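Local coordinates for glycerol dehydrogenase (Bacillus coagulans, PDB 6CSJ), which probably catalyses the NAD-dependent oxidation of glycerol to dihydroxyacetone and, in this doubly substituted form, has acquired D-lactate dehydrogenase activity, at residues Leu283-Ala288 with Glu334-Met339; Leu328-Gly333 with Asp346-Ala351. The protein carries 2 engineered substitutions. All coordinates share one frame; numbering follows the deposited sequence.

Overall arrangement
Both contacts lie in the helical C-terminal half of the chain, away from the parallel sheet formed by the first half, and their centres are about 10 Å apart. Their segments alternate in sequence: 283-288 ends helix 271-285, residues 328-333 run from the end of helix 319-329 into a loop, 334-339 continues that loop, and 346-351 belongs to helix 345-365. The end of helix 319-329 and the first loop residue pack on helix 345-365 in contact 2; farther on, the loop meets the end of helix 271-285 in contact 1. I336 joins the two contacts, with its CD1 3.4 Å from V348 CG2. The loop thus links the C-terminal ends of helices 271-285 and 319-329 to the first turns of helix 345-365.

Contact 1: residues Leu283-Ala288 with Glu334-Met339; sequences LILEDA and ETIYNM
M339 reaches across from the loop to the end of helix 271-285, where L285 and E286 receive it on neighbouring parts of its side chain. The thioether chain is bent at chi2 (-52°) and chi3 (-70°), which brings CE beside E286 while CG stays near L285. The methyl meets the E286 chain crosswise, the two side chains lying at about a right angle: CE rests 3.8 Å from E286 CB and, slightly farther off, 4.0 Å from E286 OE2. Extended beyond CG, the glutamate keeps its CB beside the methyl and carries out a carboxylate whose oxygens are both engaged: OE1 in a salt bridge with R180, OE2 in a hydrogen bond with Q282 in the preceding helical turn. The methionine methyl therefore packs on a glutamate that is already tethered. L285 supplies the apolar partner, its CD2 lying 4.3 Å from M339 CG and 4.4 Å from I336 CD1. The contact belongs to the all-helical C-terminal half found in iron-containing alcohol dehydrogenases, and joins a helix C-terminus to the short 3-10 turn 335-338. The helix is closed by a Schellman motif: D287 has positive phi, and A288 N bonds to L283 O at 2.8 Å. On the other side, M339 points at the helix end, whereas I336 approaches L285 through its terminal CD1; M339 N bonds to I336 O at 3.2 Å. T335 OG1 and N338 ND2 tie that turn to the carbonyls of A251 and L250. F341 touches both L285 and E286, and I336 CG2 sits 3.8 Å above the centre of the Y337 ring.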
ATOM      1  N   LEU A 283      -3.208 -14.345  12.578  1.00 19.23           N
ATOM      2  CA  LEU A 283      -2.353 -15.206  13.399  1.00 21.20           C
ATOM      3  C   LEU A 283      -3.150 -16.070  14.396  1.00 20.89           C
ATOM      4  O   LEU A 283      -2.793 -17.221  14.644  1.00 22.08           O
ATOM      5  CB  LEU A 283      -1.276 -14.382  14.121  1.00 22.90           C
ATOM      6  CG  LEU A 283      -0.261 -13.654  13.237  1.00 26.83           C
ATOM      7  CD1 LEU A 283       0.673 -12.822  14.097  1.00 29.14           C
ATOM      8  CD2 LEU A 283       0.536 -14.610  12.378  1.00 29.66           C
ATOM      9  N   ILE A 284      -4.225 -15.515  14.945  1.00 18.03           N
ATOM     10  CA  ILE A 284      -5.159 -16.282  15.772  1.00 22.15           C
ATOM     11  C   ILE A 284      -5.873 -17.341  14.911  1.00 20.74           C
ATOM     12  O   ILE A 284      -5.939 -18.507  15.290  1.00 16.56           O
ATOM     13  CB  ILE A 284      -6.222 -15.379  16.452  1.00 24.01           C
ATOM     14  CG1 ILE A 284      -5.572 -14.279  17.312  1.00 26.68           C
ATOM     15  CG2 ILE A 284      -7.174 -16.217  17.299  1.00 22.04           C
ATOM     16  CD1 ILE A 284      -4.612 -14.764  18.359  1.00 26.05           C
ATOM     17  N   LEU A 285      -6.375 -16.923  13.749  1.00 21.73           N
ATOM     18  CA  LEU A 285      -7.099 -17.804  12.831  1.00 21.66           C
ATOM     19  C   LEU A 285      -6.278 -19.042  12.435  1.00 22.10           C
ATOM     20  O   LEU A 285      -6.768 -20.166  12.515  1.00 21.56           O
ATOM     21  CB  LEU A 285      -7.541 -17.019  11.586  1.00 22.46           C
ATOM     22  CG  LEU A 285      -8.311 -17.756  10.480  1.00 20.69           C
ATOM     23  CD1 LEU A 285      -9.627 -18.320  10.983  1.00 18.44           C
ATOM     24  CD2 LEU A 285      -8.530 -16.811   9.309  1.00 21.17           C
ATOM     25  N   GLU A 286      -5.030 -18.827  12.026  1.00 24.39           N
ATOM     26  CA  GLU A 286      -4.108 -19.940  11.679  1.00 26.68           C
ATOM     27  C   GLU A 286      -3.441 -20.555  12.921  1.00 23.66           C
ATOM     28  O   GLU A 286      -2.728 -21.543  12.811  1.00 20.78           O
ATOM     29  CB  GLU A 286      -3.050 -19.525  10.627  1.00 26.51           C
ATOM     30  CG  GLU A 286      -2.080 -18.410  11.014  1.00 28.60           C
ATOM     31  CD  GLU A 286      -1.013 -18.154   9.924  1.00 31.47           C
ATOM     32  OE1 GLU A 286      -0.032 -18.919   9.894  1.00 32.48           O
ATOM     33  OE2 GLU A 286      -1.106 -17.194   9.116  1.00 38.28           O
ATOM     34  N   ASP A 287      -3.684 -19.950  14.083  1.00 25.07           N
ATOM     35  CA  ASP A 287      -3.136 -20.366  15.368  1.00 23.57           C
ATOM     36  C   ASP A 287      -1.616 -20.426  15.315  1.00 23.38           C
ATOM     37  O   ASP A 287      -1.003 -21.440  15.653  1.00 24.72           O
ATOM     38  CB  ASP A 287      -3.763 -21.684  15.835  1.00 24.71           C
ATOM     39  CG  ASP A 287      -3.350 -22.053  17.269  1.00 28.31           C
ATOM     40  OD1 ASP A 287      -3.356 -21.168  18.155  1.00 30.09           O
ATOM     41  OD2 ASP A 287      -2.995 -23.225  17.508  1.00 24.08           O
ATOM     42  N   ALA A 288      -1.012 -19.318  14.889  1.00 23.32           N
ATOM     43  CA  ALA A 288       0.440 -19.179  14.870  1.00 23.11           C
ATOM     44  C   ALA A 288       0.982 -19.357  16.292  1.00 22.41           C
ATOM     45  O   ALA A 288       0.241 -19.132  17.263  1.00 18.43           O
ATOM     46  CB  ALA A 288       0.836 -17.810  14.323  1.00 22.83           C
ATOM     47  N   GLU A 334     -13.458 -13.138  -1.732  1.00 24.33           N
ATOM     48  CA  GLU A 334     -12.472 -12.568  -0.801  1.00 24.82           C
ATOM     49  C   GLU A 334     -11.183 -13.390  -0.704  1.00 23.43           C
ATOM     50  O   GLU A 334     -11.166 -14.595  -0.961  1.00 20.71           O
ATOM     51  CB  GLU A 334     -13.057 -12.300   0.605  1.00 26.45           C
ATOM     52  CG  GLU A 334     -13.660 -10.903   0.791  1.00 27.40           C
ATOM     53  CD  GLU A 334     -12.616  -9.785   0.798  1.00 32.89           C
ATOM     54  OE1 GLU A 334     -11.420 -10.063   0.537  1.00 30.02           O
ATOM     55  OE2 GLU A 334     -12.986  -8.617   1.070  1.00 32.61           O
ATOM     56  N   THR A 335     -10.112 -12.703  -0.310  1.00 22.38           N
ATOM     57  CA  THR A 335      -8.777 -13.294  -0.233  1.00 20.95           C
ATOM     58  C   THR A 335      -8.595 -14.225   0.973  1.00 20.00           C
ATOM     59  O   THR A 335      -7.629 -15.005   1.013  1.00 19.47           O
ATOM     60  CB  THR A 335      -7.691 -12.185  -0.210  1.00 21.64           C
ATOM     61  OG1 THR A 335      -7.836 -11.380   0.972  1.00 18.95           O
ATOM     62  CG2 THR A 335      -7.808 -11.286  -1.457  1.00 20.24           C
ATOM     63  N   ILE A 336      -9.526 -14.176   1.929  1.00 16.85           N
ATOM     64  CA  ILE A 336      -9.499 -15.074   3.083  1.00 18.67           C
ATOM     65  C   ILE A 336      -9.478 -16.562   2.712  1.00 18.23           C
ATOM     66  O   ILE A 336      -8.961 -17.370   3.472  1.00 21.17           O
ATOM     67  CB  ILE A 336     -10.668 -14.785   4.056  1.00 17.44           C
ATOM     68  CG1 ILE A 336     -10.352 -15.303   5.459  1.00 17.27           C
ATOM     69  CG2 ILE A 336     -11.989 -15.315   3.519  1.00 17.90           C
ATOM     70  CD1 ILE A 336     -11.047 -14.515   6.553  1.00 18.73           C
ATOM     71  N   TYR A 337     -10.010 -16.909   1.544  1.00 16.80           N
ATOM     72  CA  TYR A 337      -9.998 -18.298   1.082  1.00 19.77           C
ATOM     73  C   TYR A 337      -8.646 -18.785   0.571  1.00 20.66           C
ATOM     74  O   TYR A 337      -8.530 -19.944   0.187  1.00 20.90           O
ATOM     75  CB  TYR A 337     -11.126 -18.537   0.047  1.00 20.50           C
ATOM     76  CG  TYR A 337     -12.477 -18.248   0.674  1.00 21.94           C
ATOM     77  CD1 TYR A 337     -12.999 -19.089   1.662  1.00 21.57           C
ATOM     78  CD2 TYR A 337     -13.197 -17.091   0.342  1.00 19.94           C
ATOM     79  CE1 TYR A 337     -14.212 -18.802   2.279  1.00 22.94           C
ATOM     80  CE2 TYR A 337     -14.412 -16.811   0.949  1.00 21.89           C
ATOM     81  CZ  TYR A 337     -14.909 -17.666   1.918  1.00 20.61           C
ATOM     82  OH  TYR A 337     -16.088 -17.385   2.530  1.00 21.30           O
ATOM     83  N   ASN A 338      -7.627 -17.916   0.574  1.00 21.29           N
ATOM     84  CA  ASN A 338      -6.244 -18.348   0.315  1.00 20.97           C
ATOM     85  C   ASN A 338      -5.571 -18.979   1.533  1.00 21.05           C
ATOM     86  O   ASN A 338      -4.460 -19.502   1.408  1.00 22.30           O
ATOM     87  CB  ASN A 338      -5.384 -17.195  -0.206  1.00 21.49           C
ATOM     88  CG  ASN A 338      -5.735 -16.792  -1.619  1.00 22.90           C
ATOM     89  OD1 ASN A 338      -6.241 -17.597  -2.415  1.00 27.38           O
ATOM     90  ND2 ASN A 338      -5.456 -15.538  -1.948  1.00 21.34           N
ATOM     91  N   MET A 339      -6.222 -18.927   2.700  1.00 20.55           N
ATOM     92  CA  MET A 339      -5.764 -19.696   3.862  1.00 20.89           C
ATOM     93  C   MET A 339      -5.762 -21.196   3.511  1.00 18.64           C
ATOM     94  O   MET A 339      -6.644 -21.654   2.782  1.00 16.20           O
ATOM     95  CB  MET A 339      -6.660 -19.436   5.074  1.00 22.53           C
ATOM     96  CG  MET A 339      -6.663 -18.001   5.613  1.00 24.63           C
ATOM     97  SD  MET A 339      -5.055 -17.265   5.960  1.00 25.46           S
ATOM     98  CE  MET A 339      -4.528 -18.208   7.402  1.00 25.52           C
TER

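Contact 2: residues Leu328-Gly333 with Asp346-Ala351; sequences LSCAEG and DLVYAA
V348 holds CG1 anti to its backbone N (chi1 176°) and CG2 beside that N, which divides its two methyls between S329, met by CG1, and C330, met by CG2. C330 turns SG anti to its carbonyl carbon (chi1 -61°), which sends the sulfur at the valine. Within the helical C-terminal half of the dehydrogenase, the C-terminal end of helix 319-329, with the residue just beyond it, here packs on the N-terminal turns of helix 345-365, and a loop connects the two. C330 is the first residue to leave helical geometry, and its side chain still points toward the neighbouring helix. S329 contributes its CB, 4.1 Å from V348 CG1, while its OG is directed back to V325 O in its own helix. No hydrogen bond crosses the contact. Nearby, R323 binds helix 345-365 twice, through a salt bridge to D346 and a cation-pi contact with Y349; I256 of helix 252-259 touches both S329 and V348. Packing is closest at the cysteine: SG is 4.1 Å from V348 CB but only 3.5 Å from V348 CG2.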
ATOM      1  N   LEU A 328     -18.739 -10.043   5.948  1.00 23.34           N
ATOM      2  CA  LEU A 328     -18.140  -9.294   4.841  1.00 24.91           C
ATOM      3  C   LEU A 328     -16.719  -9.782   4.525  1.00 22.55           C
ATOM      4  O   LEU A 328     -16.339  -9.839   3.349  1.00 29.65           O
ATOM      5  CB  LEU A 328     -18.166  -7.778   5.109  1.00 23.52           C
ATOM      6  CG  LEU A 328     -17.737  -6.827   3.971  1.00 23.00           C
ATOM      7  CD1 LEU A 328     -18.445  -7.075   2.649  1.00 21.85           C
ATOM      8  CD2 LEU A 328     -17.973  -5.387   4.429  1.00 23.03           C
ATOM      9  N   SER A 329     -15.956 -10.150   5.557  1.00 20.98           N
ATOM     10  CA  SER A 329     -14.605 -10.712   5.366  1.00 21.36           C
ATOM     11  C   SER A 329     -14.629 -12.018   4.574  1.00 21.16           C
ATOM     12  O   SER A 329     -13.677 -12.319   3.864  1.00 20.93           O
ATOM     13  CB  SER A 329     -13.907 -10.960   6.709  1.00 22.57           C
ATOM     14  OG  SER A 329     -13.849  -9.796   7.510  1.00 22.29           O
ATOM     15  N   CYS A 330     -15.716 -12.786   4.716  1.00 25.42           N
ATOM     16  CA  CYS A 330     -15.904 -14.076   4.036  1.00 27.62           C
ATOM     17  C   CYS A 330     -16.764 -14.037   2.758  1.00 33.32           C
ATOM     18  O   CYS A 330     -17.146 -15.097   2.255  1.00 32.91           O
ATOM     19  CB  CYS A 330     -16.507 -15.084   5.020  1.00 23.38           C
ATOM     20  SG  CYS A 330     -15.466 -15.397   6.464  1.00 22.38           S
ATOM     21  N   ALA A 331     -17.045 -12.845   2.216  1.00 32.77           N
ATOM     22  CA  ALA A 331     -17.799 -12.713   0.955  1.00 33.18           C
ATOM     23  C   ALA A 331     -17.174 -13.512  -0.173  1.00 29.72           C
ATOM     24  O   ALA A 331     -15.969 -13.693  -0.193  1.00 31.35           O
ATOM     25  CB  ALA A 331     -17.912 -11.243   0.539  1.00 29.77           C
ATOM     26  N   GLU A 332     -17.996 -13.913  -1.143  1.00 34.76           N
ATOM     27  CA  GLU A 332     -17.571 -14.831  -2.225  1.00 43.99           C
ATOM     28  C   GLU A 332     -16.134 -14.873  -2.748  1.00 41.26           C
ATOM     29  O   GLU A 332     -15.465 -15.891  -2.531  1.00 45.49           O
ATOM     30  CB  GLU A 332     -18.546 -14.775  -3.431  1.00 51.19           C
ATOM     31  CG  GLU A 332     -18.490 -15.975  -4.343  1.00 54.95           C
ATOM     32  CD  GLU A 332     -19.805 -16.289  -5.086  1.00 64.36           C
ATOM     33  OE1 GLU A 332     -20.762 -16.664  -4.381  1.00 56.71           O
ATOM     34  OE2 GLU A 332     -19.852 -16.158  -6.325  1.00 67.58           O
ATOM     35  N   GLY A 333     -15.637 -13.834  -3.423  1.00 30.95           N
ATOM     36  CA  GLY A 333     -14.274 -13.833  -3.945  1.00 30.56           C
ATOM     37  C   GLY A 333     -13.193 -13.262  -3.032  1.00 24.40           C
ATOM     38  O   GLY A 333     -12.117 -12.902  -3.509  1.00 18.38           O
ATOM     39  N   ASP A 346     -18.154 -17.811  11.483  1.00 28.62           N
ATOM     40  CA  ASP A 346     -17.962 -18.133  12.915  1.00 28.29           C
ATOM     41  C   ASP A 346     -16.495 -18.167  13.304  1.00 21.82           C
ATOM     42  O   ASP A 346     -16.123 -17.659  14.344  1.00 18.40           O
ATOM     43  CB  ASP A 346     -18.584 -19.497  13.276  1.00 33.68           C
ATOM     44  CG  ASP A 346     -20.085 -19.446  13.461  1.00 35.39           C
ATOM     45  OD1 ASP A 346     -20.697 -18.373  13.310  1.00 40.67           O
ATOM     46  OD2 ASP A 346     -20.666 -20.503  13.761  1.00 50.48           O
ATOM     47  N   LEU A 347     -15.679 -18.783  12.454  1.00 21.67           N
ATOM     48  CA  LEU A 347     -14.241 -18.936  12.693  1.00 22.45           C
ATOM     49  C   LEU A 347     -13.527 -17.574  12.630  1.00 24.79           C
ATOM     50  O   LEU A 347     -12.650 -17.286  13.459  1.00 24.91           O
ATOM     51  CB  LEU A 347     -13.652 -19.915  11.680  1.00 23.08           C
ATOM     52  CG  LEU A 347     -12.407 -20.738  12.004  1.00 28.57           C
ATOM     53  CD1 LEU A 347     -12.499 -21.551  13.293  1.00 26.94           C
ATOM     54  CD2 LEU A 347     -12.172 -21.699  10.827  1.00 31.86           C
ATOM     55  N   VAL A 348     -13.933 -16.738  11.670  1.00 23.51           N
ATOM     56  CA  VAL A 348     -13.380 -15.386  11.519  1.00 27.56           C
ATOM     57  C   VAL A 348     -13.851 -14.453  12.652  1.00 23.72           C
ATOM     58  O   VAL A 348     -13.058 -13.660  13.169  1.00 24.91           O
ATOM     59  CB  VAL A 348     -13.702 -14.786  10.131  1.00 28.71           C
ATOM     60  CG1 VAL A 348     -13.196 -13.343  10.017  1.00 27.76           C
ATOM     61  CG2 VAL A 348     -13.096 -15.660   9.038  1.00 26.13           C
ATOM     62  N   TYR A 349     -15.123 -14.554  13.039  1.00 22.86           N
ATOM     63  CA  TYR A 349     -15.630 -13.878  14.237  1.00 23.45           C
ATOM     64  C   TYR A 349     -14.777 -14.222  15.467  1.00 27.54           C
ATOM     65  O   TYR A 349     -14.359 -13.323  16.225  1.00 25.41           O
ATOM     66  CB  TYR A 349     -17.089 -14.256  14.495  1.00 23.45           C
ATOM     67  CG  TYR A 349     -17.696 -13.563  15.700  1.00 25.53           C
ATOM     68  CD1 TYR A 349     -18.198 -12.273  15.610  1.00 25.19           C
ATOM     69  CD2 TYR A 349     -17.771 -14.210  16.929  1.00 25.30           C
ATOM     70  CE1 TYR A 349     -18.746 -11.641  16.712  1.00 27.07           C
ATOM     71  CE2 TYR A 349     -18.321 -13.587  18.037  1.00 28.49           C
ATOM     72  CZ  TYR A 349     -18.810 -12.304  17.926  1.00 27.66           C
ATOM     73  OH  TYR A 349     -19.334 -11.691  19.033  1.00 25.40           O
ATOM     74  N   ALA A 350     -14.514 -15.519  15.648  1.00 28.23           N
ATOM     75  CA  ALA A 350     -13.692 -16.001  16.763  1.00 27.07           C
ATOM     76  C   ALA A 350     -12.268 -15.436  16.719  1.00 23.68           C
ATOM     77  O   ALA A 350     -11.731 -15.020  17.754  1.00 26.37           O
ATOM     78  CB  ALA A 350     -13.654 -17.523  16.786  1.00 26.49           C
ATOM     79  N   ALA A 351     -11.674 -15.412  15.524  1.00 21.03           N
ATOM     80  CA  ALA A 351     -10.327 -14.841  15.335  1.00 22.17           C
ATOM     81  C   ALA A 351     -10.253 -13.335  15.671  1.00 19.53           C
ATOM     82  O   ALA A 351      -9.315 -12.886  16.330  1.00 21.59           O
ATOM     83  CB  ALA A 351      -9.834 -15.096  13.918  1.00 20.47           C
TER